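Local structure of testis-expressed protein 101 (Mus musculus, 7BPS) at residues T5-S10 against T26-C32; V42-K46 against L99-W103; F70-T74 against R172-I177; V53-S57 against M156-V160. The protein controls sperm binding to the zona pellucida and sperm migration into the oviduct, probably through the adhesion molecule ADAM3. All coordinates share one frame; numbering follows the deposited sequence.

Interaction 1 (T5-S10 against T26-C32). With FUC (alpha-L-fucopyranose), chain C.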
loop_
_atom_site.group_PDB
_atom_site.type_symbol
_atom_site.label_atom_id
_atom_site.label_comp_id
_atom_site.label_asym_id
_atom_site.label_seq_id
_atom_site.Cartn_x
_atom_site.Cartn_y
_atom_site.Cartn_z
ATOM N N THR A 5 -19.892 -7.452 -16.349
ATOM C CA THR A 5 -18.965 -7.370 -17.508
ATOM C C THR A 5 -18.488 -5.927 -17.760
ATOM O O THR A 5 -17.626 -5.789 -18.641
ATOM C CB THR A 5 -19.569 -7.982 -18.787
ATOM O OG1 THR A 5 -20.834 -7.388 -19.097
ATOM C CG2 THR A 5 -19.714 -9.486 -18.691
ATOM N N TYR A 6 -18.960 -4.903 -17.035
ATOM C CA TYR A 6 -18.278 -3.579 -16.943
ATOM C C TYR A 6 -17.722 -3.376 -15.524
ATOM O O TYR A 6 -18.439 -3.648 -14.533
ATOM C CB TYR A 6 -19.202 -2.414 -17.316
ATOM C CG TYR A 6 -19.601 -2.365 -18.770
ATOM C CD1 TYR A 6 -18.880 -1.617 -19.697
ATOM C CD2 TYR A 6 -20.695 -3.084 -19.231
ATOM C CE1 TYR A 6 -19.243 -1.578 -21.033
ATOM C CE2 TYR A 6 -21.072 -3.053 -20.566
ATOM C CZ TYR A 6 -20.339 -2.304 -21.471
ATOM O OH TYR A 6 -20.707 -2.280 -22.783
ATOM N N CYS A 7 -16.489 -2.871 -15.444
ATOM C CA CYS A 7 -15.780 -2.520 -14.186
ATOM C C CYS A 7 -15.174 -1.129 -14.297
ATOM O O CYS A 7 -14.798 -0.729 -15.405
ATOM C CB CYS A 7 -14.670 -3.517 -13.908
ATOM S SG CYS A 7 -15.277 -5.212 -13.720
ATOM N N GLN A 8 -15.056 -0.403 -13.186
ATOM C CA GLN A 8 -14.160 0.778 -13.116
ATOM C C GLN A 8 -12.726 0.300 -13.360
ATOM O O GLN A 8 -12.383 -0.866 -12.965
ATOM C CB GLN A 8 -14.334 1.481 -11.783
ATOM C CG GLN A 8 -15.650 2.240 -11.697
ATOM C CD GLN A 8 -15.668 3.176 -10.515
ATOM O OE1 GLN A 8 -14.612 3.572 -10.024
ATOM N NE2 GLN A 8 -16.857 3.512 -10.030
ATOM N N VAL A 9 -11.942 1.100 -14.085
ATOM C CA VAL A 9 -10.528 0.780 -14.456
ATOM C C VAL A 9 -9.663 2.035 -14.230
ATOM O O VAL A 9 -10.054 3.145 -14.655
ATOM C CB VAL A 9 -10.426 0.254 -15.899
ATOM C CG1 VAL A 9 -8.994 -0.089 -16.290
ATOM C CG2 VAL A 9 -11.330 -0.957 -16.106
ATOM N N SER A 10 -8.568 1.867 -13.494
ATOM C CA SER A 10 -7.569 2.915 -13.183
ATOM C C SER A 10 -6.387 2.268 -12.466
ATOM O O SER A 10 -6.599 1.317 -11.702
ATOM C CB SER A 10 -8.153 4.046 -12.389
ATOM O OG SER A 10 -8.874 3.545 -11.296
ATOM N N THR A 26 -13.135 7.151 -7.658
ATOM C CA THR A 26 -14.098 7.033 -8.785
ATOM C C THR A 26 -13.334 7.144 -10.115
ATOM O O THR A 26 -12.615 8.125 -10.320
ATOM C CB THR A 26 -15.223 8.071 -8.674
ATOM O OG1 THR A 26 -15.865 7.866 -7.414
ATOM C CG2 THR A 26 -16.238 7.995 -9.801
ATOM N N SER A 27 -13.499 6.149 -10.973
ATOM C CA SER A 27 -12.755 5.938 -12.240
ATOM C C SER A 27 -13.758 5.623 -13.362
ATOM O O SER A 27 -14.886 5.222 -13.046
ATOM C CB SER A 27 -11.745 4.819 -12.070
ATOM O OG SER A 27 -10.971 4.978 -10.886
ATOM N N LYS A 28 -13.335 5.762 -14.620
ATOM C CA LYS A 28 -14.143 5.489 -15.839
ATOM C C LYS A 28 -14.375 3.979 -15.923
ATOM O O LYS A 28 -13.469 3.250 -15.520
ATOM C CB LYS A 28 -13.418 5.917 -17.125
ATOM C CG LYS A 28 -12.551 7.183 -17.087
ATOM C CD LYS A 28 -13.273 8.494 -17.383
ATOM C CE LYS A 28 -13.005 9.043 -18.770
ATOM N NZ LYS A 28 -14.068 9.986 -19.195
ATOM N N ALA A 29 -15.530 3.545 -16.443
ATOM C CA ALA A 29 -15.885 2.125 -16.707
ATOM C C ALA A 29 -15.299 1.670 -18.049
ATOM O O ALA A 29 -15.024 2.517 -18.912
ATOM C CB ALA A 29 -17.387 1.969 -16.697
ATOM N N GLU A 30 -15.037 0.380 -18.178
ATOM C CA GLU A 30 -14.567 -0.286 -19.420
ATOM C C GLU A 30 -15.214 -1.667 -19.455
ATOM O O GLU A 30 -15.604 -2.172 -18.366
ATOM C CB GLU A 30 -13.043 -0.448 -19.485
ATOM C CG GLU A 30 -12.298 0.865 -19.648
ATOM C CD GLU A 30 -10.797 0.696 -19.784
ATOM O OE1 GLU A 30 -10.352 -0.461 -19.955
ATOM O OE2 GLU A 30 -10.076 1.718 -19.676
ATOM N N GLN A 31 -15.376 -2.227 -20.653
ATOM C CA GLN A 31 -15.991 -3.560 -20.837
ATOM C C GLN A 31 -14.925 -4.614 -20.543
ATOM O O GLN A 31 -13.833 -4.509 -21.100
ATOM C CB GLN A 31 -16.541 -3.692 -22.255
ATOM C CG GLN A 31 -17.358 -4.962 -22.477
ATOM C CD GLN A 31 -17.672 -5.171 -23.937
ATOM O OE1 GLN A 31 -16.888 -5.763 -24.684
ATOM N NE2 GLN A 31 -18.815 -4.651 -24.351
ATOM N N CYS A 32 -15.237 -5.580 -19.689
ATOM C CA CYS A 32 -14.384 -6.769 -19.412
ATOM C C CYS A 32 -14.641 -7.806 -20.510
ATOM O O CYS A 32 -15.732 -7.754 -21.121
ATOM C CB CYS A 32 -14.683 -7.353 -18.030
ATOM S SG CYS A 32 -14.641 -6.129 -16.682
HETATM C C1 FUC C . -14.555 12.587 -13.218
HETATM C C2 FUC C . -13.297 13.004 -13.943
HETATM C C3 FUC C . -12.153 12.175 -13.337
HETATM C C4 FUC C . -12.442 10.670 -13.376
HETATM C C5 FUC C . -13.930 10.271 -13.155
HETATM C C6 FUC C . -14.320 9.041 -13.966
HETATM O O2 FUC C . -13.172 14.429 -13.777
HETATM O O3 FUC C . -10.901 12.388 -14.009
HETATM O O4 FUC C . -11.912 10.130 -14.602
HETATM O O5 FUC C . -14.949 11.246 -13.450
HETATM O O HOH W 1 -17.273 5.272 -7.821
#

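Interaction 2 (V42-K46 against L99-W103)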
loop_
_atom_site.group_PDB
_atom_site.type_symbol
_atom_site.label_atom_id
_atom_site.label_comp_id
_atom_site.label_asym_id
_atom_site.label_seq_id
_atom_site.Cartn_x
_atom_site.Cartn_y
_atom_site.Cartn_z
ATOM N N VAL A 42 -6.349 -1.109 -2.933
ATOM C CA VAL A 42 -5.469 0.040 -2.598
ATOM C C VAL A 42 -4.527 -0.393 -1.491
ATOM O O VAL A 42 -4.986 -1.077 -0.581
ATOM C CB VAL A 42 -6.302 1.270 -2.209
ATOM C CG1 VAL A 42 -7.254 0.999 -1.046
ATOM C CG2 VAL A 42 -5.417 2.456 -1.937
ATOM N N LEU A 43 -3.266 0.012 -1.580
ATOM C CA LEU A 43 -2.232 -0.158 -0.533
ATOM C C LEU A 43 -1.738 1.235 -0.154
ATOM O O LEU A 43 -1.444 2.018 -1.067
ATOM C CB LEU A 43 -1.095 -1.021 -1.084
ATOM C CG LEU A 43 0.079 -1.274 -0.143
ATOM C CD1 LEU A 43 -0.346 -1.881 1.171
ATOM C CD2 LEU A 43 1.087 -2.181 -0.806
ATOM N N LEU A 44 -1.647 1.520 1.147
ATOM C CA LEU A 44 -1.205 2.832 1.686
ATOM C C LEU A 44 -0.015 2.591 2.590
ATOM O O LEU A 44 -0.115 1.741 3.468
ATOM C CB LEU A 44 -2.357 3.495 2.452
ATOM C CG LEU A 44 -3.589 3.806 1.603
ATOM C CD1 LEU A 44 -4.655 2.725 1.735
ATOM C CD2 LEU A 44 -4.172 5.154 1.953
ATOM N N ILE A 45 1.081 3.294 2.361
ATOM C CA ILE A 45 2.339 3.137 3.153
ATOM C C ILE A 45 2.829 4.519 3.586
ATOM O O ILE A 45 2.906 5.429 2.737
ATOM C CB ILE A 45 3.401 2.383 2.352
ATOM C CG1 ILE A 45 2.869 1.049 1.829
ATOM C CG2 ILE A 45 4.640 2.201 3.192
ATOM C CD1 ILE A 45 3.672 0.464 0.695
ATOM N N LYS A 46 3.182 4.618 4.862
ATOM C CA LYS A 46 3.513 5.869 5.573
ATOM C C LYS A 46 4.679 5.572 6.512
ATOM O O LYS A 46 4.708 4.469 7.099
ATOM C CB LYS A 46 2.268 6.268 6.354
ATOM C CG LYS A 46 2.226 7.691 6.865
ATOM C CD LYS A 46 1.221 7.871 7.973
ATOM C CE LYS A 46 1.094 9.328 8.354
ATOM N NZ LYS A 46 2.398 9.897 8.772
ATOM N N LEU A 99 -11.348 6.718 0.544
ATOM C CA LEU A 99 -10.512 5.831 1.387
ATOM C C LEU A 99 -10.785 6.095 2.872
ATOM O O LEU A 99 -9.974 5.637 3.734
ATOM C CB LEU A 99 -9.048 6.107 1.041
ATOM C CG LEU A 99 -8.664 5.950 -0.425
ATOM C CD1 LEU A 99 -7.160 6.057 -0.572
ATOM C CD2 LEU A 99 -9.149 4.630 -0.996
ATOM N N ALA A 100 -11.865 6.805 3.194
ATOM C CA ALA A 100 -12.171 7.244 4.579
ATOM C C ALA A 100 -12.291 6.019 5.499
ATOM O O ALA A 100 -11.711 6.045 6.584
ATOM C CB ALA A 100 -13.422 8.092 4.582
ATOM N N SER A 101 -12.984 4.967 5.065
ATOM C CA SER A 101 -13.213 3.731 5.857
ATOM C C SER A 101 -11.970 2.828 5.861
ATOM O O SER A 101 -12.049 1.776 6.488
ATOM C CB SER A 101 -14.409 2.975 5.335
ATOM O OG SER A 101 -14.106 2.386 4.075
ATOM N N VAL A 102 -10.878 3.197 5.183
ATOM C CA VAL A 102 -9.695 2.310 4.973
ATOM C C VAL A 102 -8.541 2.766 5.865
ATOM O O VAL A 102 -7.883 1.882 6.425
ATOM C CB VAL A 102 -9.271 2.324 3.492
ATOM C CG1 VAL A 102 -8.024 1.498 3.223
ATOM C CG2 VAL A 102 -10.400 1.885 2.590
ATOM N N TRP A 103 -8.286 4.079 5.969
ATOM C CA TRP A 103 -6.978 4.624 6.453
ATOM C C TRP A 103 -7.168 5.370 7.785
ATOM O O TRP A 103 -7.406 6.577 7.683
ATOM C CB TRP A 103 -6.346 5.501 5.345
ATOM C CG TRP A 103 -4.964 6.045 5.598
ATOM C CD1 TRP A 103 -4.607 7.362 5.627
ATOM C CD2 TRP A 103 -3.734 5.309 5.784
ATOM N NE1 TRP A 103 -3.260 7.498 5.835
ATOM C CE2 TRP A 103 -2.697 6.253 5.944
ATOM C CE3 TRP A 103 -3.415 3.947 5.864
ATOM C CZ2 TRP A 103 -1.377 5.872 6.202
ATOM C CZ3 TRP A 103 -2.112 3.570 6.105
ATOM C CH2 TRP A 103 -1.106 4.518 6.269
#

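Interaction 3 (F70-T74 against R172-I177)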
loop_
_atom_site.group_PDB
_atom_site.type_symbol
_atom_site.label_atom_id
_atom_site.label_comp_id
_atom_site.label_asym_id
_atom_site.label_seq_id
_atom_site.Cartn_x
_atom_site.Cartn_y
_atom_site.Cartn_z
ATOM N N PHE A 70 -9.352 -6.562 4.306
ATOM C CA PHE A 70 -8.662 -5.406 4.937
ATOM C C PHE A 70 -7.461 -5.950 5.711
ATOM O O PHE A 70 -7.658 -6.793 6.577
ATOM C CB PHE A 70 -9.591 -4.611 5.865
ATOM C CG PHE A 70 -8.864 -3.551 6.650
ATOM C CD1 PHE A 70 -8.198 -3.868 7.838
ATOM C CD2 PHE A 70 -8.786 -2.248 6.175
ATOM C CE1 PHE A 70 -7.508 -2.898 8.556
ATOM C CE2 PHE A 70 -8.106 -1.277 6.899
ATOM C CZ PHE A 70 -7.467 -1.604 8.085
ATOM N N ILE A 71 -6.247 -5.481 5.421
ATOM C CA ILE A 71 -5.027 -5.947 6.131
ATOM C C ILE A 71 -4.249 -4.732 6.641
ATOM O O ILE A 71 -3.988 -3.792 5.865
ATOM C CB ILE A 71 -4.164 -6.847 5.229
ATOM C CG1 ILE A 71 -4.931 -8.095 4.803
ATOM C CG2 ILE A 71 -2.852 -7.212 5.914
ATOM C CD1 ILE A 71 -4.262 -8.881 3.700
ATOM N N GLN A 72 -3.842 -4.804 7.901
ATOM C CA GLN A 72 -2.749 -3.981 8.455
ATOM C C GLN A 72 -1.503 -4.862 8.530
ATOM O O GLN A 72 -1.460 -5.793 9.371
ATOM C CB GLN A 72 -3.150 -3.404 9.811
ATOM C CG GLN A 72 -2.039 -2.582 10.423
ATOM C CD GLN A 72 -2.527 -1.721 11.550
ATOM O OE1 GLN A 72 -2.770 -0.523 11.377
ATOM N NE2 GLN A 72 -2.616 -2.340 12.722
ATOM N N TYR A 73 -0.529 -4.607 7.665
ATOM C CA TYR A 73 0.696 -5.441 7.554
ATOM C C TYR A 73 1.583 -5.107 8.746
ATOM O O TYR A 73 2.069 -5.998 9.421
ATOM C CB TYR A 73 1.386 -5.212 6.205
ATOM C CG TYR A 73 0.493 -5.502 5.030
ATOM C CD1 TYR A 73 0.519 -6.746 4.427
ATOM C CD2 TYR A 73 -0.390 -4.561 4.529
ATOM C CE1 TYR A 73 -0.319 -7.056 3.371
ATOM C CE2 TYR A 73 -1.237 -4.860 3.474
ATOM C CZ TYR A 73 -1.191 -6.111 2.882
ATOM O OH TYR A 73 -2.011 -6.476 1.849
ATOM N N THR A 74 1.732 -3.816 9.002
ATOM C CA THR A 74 2.615 -3.264 10.047
ATOM C C THR A 74 1.858 -2.138 10.756
ATOM O O THR A 74 1.224 -1.327 10.076
ATOM C CB THR A 74 3.946 -2.789 9.451
ATOM O OG1 THR A 74 4.689 -3.865 8.868
ATOM C CG2 THR A 74 4.798 -2.108 10.499
ATOM N N ARG A 172 10.031 -7.147 7.213
ATOM C CA ARG A 172 8.623 -7.633 7.312
ATOM C C ARG A 172 7.649 -6.459 7.408
ATOM O O ARG A 172 6.590 -6.595 8.048
ATOM C CB ARG A 172 8.516 -8.596 8.497
ATOM C CG ARG A 172 9.352 -9.850 8.315
ATOM C CD ARG A 172 8.864 -11.026 9.152
ATOM N NE ARG A 172 9.751 -11.179 10.290
ATOM C CZ ARG A 172 10.573 -12.194 10.505
ATOM N NH1 ARG A 172 10.591 -13.223 9.685
ATOM N NH2 ARG A 172 11.347 -12.188 11.572
ATOM N N LEU A 173 7.982 -5.342 6.765
ATOM C CA LEU A 173 7.027 -4.233 6.549
ATOM C C LEU A 173 5.747 -4.815 5.938
ATOM O O LEU A 173 4.644 -4.432 6.388
ATOM C CB LEU A 173 7.662 -3.167 5.648
ATOM C CG LEU A 173 6.753 -1.987 5.298
ATOM C CD1 LEU A 173 6.210 -1.314 6.556
ATOM C CD2 LEU A 173 7.473 -0.978 4.432
ATOM N N MET A 174 5.870 -5.704 4.948
ATOM C CA MET A 174 4.682 -6.251 4.253
ATOM C C MET A 174 4.315 -7.622 4.857
ATOM O O MET A 174 3.568 -8.384 4.223
ATOM C CB MET A 174 4.926 -6.336 2.745
ATOM C CG MET A 174 4.913 -4.998 2.067
ATOM S SD MET A 174 3.369 -4.089 2.360
ATOM C CE MET A 174 2.206 -5.064 1.412
ATOM N N ALA A 175 4.779 -7.899 6.076
ATOM C CA ALA A 175 4.408 -9.077 6.893
ATOM C C ALA A 175 4.546 -10.376 6.094
ATOM O O ALA A 175 3.816 -11.295 6.387
ATOM C CB ALA A 175 3.017 -8.892 7.431
ATOM N N MET A 176 5.497 -10.460 5.161
ATOM C CA MET A 176 5.820 -11.716 4.440
ATOM C C MET A 176 4.623 -12.114 3.583
ATOM O O MET A 176 4.541 -13.306 3.217
ATOM C CB MET A 176 6.160 -12.851 5.417
ATOM C CG MET A 176 7.381 -12.532 6.293
ATOM S SD MET A 176 7.841 -13.927 7.348
ATOM C CE MET A 176 8.813 -14.859 6.162
ATOM N N ILE A 177 3.745 -11.164 3.264
ATOM C CA ILE A 177 2.635 -11.397 2.290
ATOM C C ILE A 177 3.128 -10.986 0.891
ATOM O O ILE A 177 3.635 -9.881 0.763
ATOM C CB ILE A 177 1.350 -10.686 2.753
ATOM C CG1 ILE A 177 0.852 -11.330 4.058
ATOM C CG2 ILE A 177 0.297 -10.713 1.645
ATOM C CD1 ILE A 177 -0.161 -10.541 4.840
HETATM O O HOH W 2 4.596 -6.489 10.128
#

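Interaction 4 (V53-S57 against M156-V160)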
loop_
_atom_site.group_PDB
_atom_site.type_symbol
_atom_site.label_atom_id
_atom_site.label_comp_id
_atom_site.label_asym_id
_atom_site.label_seq_id
_atom_site.Cartn_x
_atom_site.Cartn_y
_atom_site.Cartn_z
ATOM N N VAL A 53 2.231 6.945 0.583
ATOM C CA VAL A 53 2.264 6.359 -0.781
ATOM C C VAL A 53 0.938 5.614 -0.986
ATOM O O VAL A 53 0.553 4.846 -0.111
ATOM C CB VAL A 53 3.481 5.437 -0.959
ATOM C CG1 VAL A 53 3.556 4.854 -2.364
ATOM C CG2 VAL A 53 4.753 6.193 -0.647
ATOM N N VAL A 54 0.263 5.865 -2.098
ATOM C CA VAL A 54 -1.013 5.205 -2.472
ATOM C C VAL A 54 -0.836 4.512 -3.833
ATOM O O VAL A 54 -0.572 5.220 -4.863
ATOM C CB VAL A 54 -2.170 6.211 -2.446
ATOM C CG1 VAL A 54 -3.483 5.545 -2.686
ATOM C CG2 VAL A 54 -2.222 6.934 -1.120
ATOM N N LEU A 55 -0.890 3.171 -3.811
ATOM C CA LEU A 55 -1.011 2.282 -4.986
ATOM C C LEU A 55 -2.481 1.850 -5.050
ATOM O O LEU A 55 -2.925 1.076 -4.173
ATOM C CB LEU A 55 -0.060 1.085 -4.858
ATOM C CG LEU A 55 1.417 1.433 -4.644
ATOM C CD1 LEU A 55 1.765 1.463 -3.156
ATOM C CD2 LEU A 55 2.351 0.473 -5.361
ATOM N N ALA A 56 -3.224 2.396 -6.012
ATOM C CA ALA A 56 -4.672 2.173 -6.206
ATOM C C ALA A 56 -4.926 1.562 -7.591
ATOM O O ALA A 56 -4.579 2.189 -8.630
ATOM C CB ALA A 56 -5.442 3.462 -6.018
ATOM N N SER A 57 -5.537 0.381 -7.586
ATOM C CA SER A 57 -5.872 -0.415 -8.785
ATOM C C SER A 57 -7.375 -0.707 -8.838
ATOM O O SER A 57 -7.912 -1.226 -7.855
ATOM C CB SER A 57 -5.102 -1.683 -8.806
ATOM O OG SER A 57 -5.609 -2.499 -9.824
ATOM N N MET A 156 0.550 -2.047 -12.448
ATOM C CA MET A 156 0.858 -1.318 -11.196
ATOM C C MET A 156 2.346 -1.395 -10.869
ATOM O O MET A 156 2.646 -1.134 -9.685
ATOM C CB MET A 156 0.130 -1.943 -9.993
ATOM C CG MET A 156 -1.341 -1.678 -9.946
ATOM S SD MET A 156 -1.711 0.079 -10.137
ATOM C CE MET A 156 -1.173 0.621 -8.517
ATOM N N ASP A 157 3.218 -1.695 -11.840
ATOM C CA ASP A 157 4.669 -1.947 -11.615
ATOM C C ASP A 157 5.311 -0.689 -11.018
ATOM O O ASP A 157 5.119 0.397 -11.597
ATOM C CB ASP A 157 5.369 -2.367 -12.910
ATOM C CG ASP A 157 4.751 -3.587 -13.558
ATOM O OD1 ASP A 157 5.287 -4.682 -13.363
ATOM O OD2 ASP A 157 3.756 -3.419 -14.249
ATOM N N ALA A 158 5.987 -0.822 -9.873
ATOM C CA ALA A 158 6.471 0.310 -9.057
ATOM C C ALA A 158 7.511 -0.151 -8.036
ATOM O O ALA A 158 7.523 -1.344 -7.722
ATOM C CB ALA A 158 5.274 0.926 -8.383
ATOM N N THR A 159 8.359 0.752 -7.546
ATOM C CA THR A 159 9.175 0.569 -6.320
ATOM C C THR A 159 8.844 1.688 -5.316
ATOM O O THR A 159 8.635 2.863 -5.727
ATOM C CB THR A 159 10.695 0.729 -6.461
ATOM O OG1 THR A 159 11.037 1.566 -7.559
ATOM C CG2 THR A 159 11.435 -0.567 -6.568
ATOM N N VAL A 160 8.909 1.331 -4.046
ATOM C CA VAL A 160 8.700 2.239 -2.902
ATOM C C VAL A 160 9.903 2.069 -1.989
ATOM O O VAL A 160 10.199 0.913 -1.593
ATOM C CB VAL A 160 7.375 1.945 -2.197
ATOM C CG1 VAL A 160 7.149 2.928 -1.060
ATOM C CG2 VAL A 160 6.208 1.964 -3.178
#

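Interaction 1 (T5-S10 against T26-C32)
The outer edge of the first Ly6/uPAR domain is built by strand 29-31 pairing antiparallel with the start of strand 6-16. C7 and E30 form the hydrogen-bonded pair, C7 N to E30 O at 3.1 Å and E30 N to C7 O at 3.0 Å, and V9 N continues the ladder to K28 O. Beside it two disulfides, C7-C38 and C32-C60, bring the sulfurs C7 SG and C32 SG to 3.2 Å, a non-bonded contact between crosslinks. On the face that carries Y6 and Q31, the glutamine swings CG anti to its backbone N (chi1 -172°) and lays it 4.0 Å above the tyrosine ring plane, toward the rim; Q31 NE2 adds a weak bond to Y6 OH. V9 crosses E30 at about a right angle, CG2 to CB. Beyond the strand, S27 N donates to Q8 OE1 (3.0 Å) from well above the amide plane, while a water joins Q8 NE2 to T26 OG1. S10 OG and S27 OG lie 2.6 Å apart, and fucose C6 comes within 3.5 Å of K28 N. Q8 OE1 also accepts from K58 NZ, so two donors grip the oxygen while the water holds NE2; the ammonium probably polarises the carbonyl.

Interaction 2 (V42-K46 against L99-W103)
V42 turns a methyl toward the 99-103 loop, showing how alternate residues build an apolar face. Its CG1, set between the backbone N and the carbonyl carbon (chi1 57°), reaches CD2 of L99 at 4.1 Å. Two residues on, L44 carries most of the strand's share. Its CB sits over the six-membered ring of W103, 3.9 Å from the centroid and 23° off the normal, an off-centre CH-pi contact, while CD2 lies near the rim by the ring junction, 3.8 Å from W103 CG. The other branch, L44 CD1, meets V102 CG1 at 3.9 Å, crossing it at about a right angle. K46 comes last and meets the indole differently: its CB lies in the ring plane, at the edge, 3.7 Å from W103 CZ2, before the chain, bent at its last torsion, carries NZ to a weak bond with T50 O. On the loop side, L99 O accepts from both V102 N and W103 N, a tight turn that presents all three apolar side chains together. T52 of strand 52-61 and V80 and I82 of strand 80-88 also touch the indole, and L43 and I45 face the second domain's strand 143-152 on the reverse of the sheet.

Interaction 3 (F70-T74 against R172-I177)
R172 O is gripped by three donors: A175 N at 3.0 Å, which closes a type I turn, T168 OG1, and a water at 2.9 Å. That water also donates to Y73 O, 2.7 Å away, and so bridges the two segments. Directly across the contact T74 OG1 donates to L173 O at 2.5 Å, approaching with a C=O...donor angle of 114°. The side chain beside these polar links is Y73. Its ring is sandwiched, with I71 CG2 over the centre of one face and M174 CE 3.7 Å above the centre of the opposite one; M174 SD, 4.4 Å from the centroid, makes this a Met-aromatic contact. Bends at chi2 (-56°) and chi3 (-70°) curl the methionine back over the ring. The tyrosine lies in a classic beta bulge, Y73 and T74 both facing A81 as the chain turns a corner after strand 68-72 of the first Ly6/uPAR domain, and a loop of the second domain packs against that corner. I177 CD1 packs 3.8 Å from Y73 CE1, and A175 CB comes in at the ring edge. Y73 OH is hydrogen-bonded to S83 OG, while the carboxylate of E187 accepts from both L173 N and M174 N.

Interaction 4 (V53-S57 against M156-V160)
Successive bends in M156, chi2 -51° and chi3 -73°, fold its thioether against strand 52-61 near L55, A56 and S57. The terminal methyl, M156 CE, thereby comes to lie 3.7 Å from A56 N and 3.9 Å from L55 CB, touching backbone and side chain at once. Nearer the root, CG of M156 stands 3.9 Å from CB of S57, whose hydroxyl is taken up by Q39 NE2. At the far end of the contact V53 and V160 approach tip to tip, each offering both methyls: V53 CG1 to V160 CG2 is 4.0 Å, and V53 CG2 to V160 CG1 is 4.1 Å. L55 fills the middle, its CD2 resting 4.2 Å from the methyl of A158. This is a worked example of face-to-face packing between sheets: the axes of the short segments 53-57 and 158-160 come within 9.8 Å, at 154°, nearly antiparallel, and only side chains span the gap. Strand 52-61 belongs to the sheet of the first Ly6/uPAR domain and strand 158-163 to that of the second. F151 of strand 143-152 packs on L55 and V160, L13 and L15 of strand 6-16 flank L55 and V53, and L126 of strand 119-126 touches both valines.

Overall arrangement
All four contacts reach the six-stranded sheet of the first Ly6/uPAR domain, but serve different levels of the fold. Interaction 1 lies within that domain, and interaction 2 packs the loop that follows strand 80-88 on its sheet, their centres about 21 Å apart; interactions 3 and 4, centres about 15 Å apart, join the first domain to the second. Interaction 1 closes before the others open, whereas the segments of interactions 2, 3 and 4 alternate along the chain. Strands 37-46 and 52-61 link interactions 2 and 4 by backbone hydrogen bonds, and L43 packs on Y73 and M174 of interaction 3. The tandem domains are packed sheet against sheet, with interaction 1 peripheral, beside a glycan.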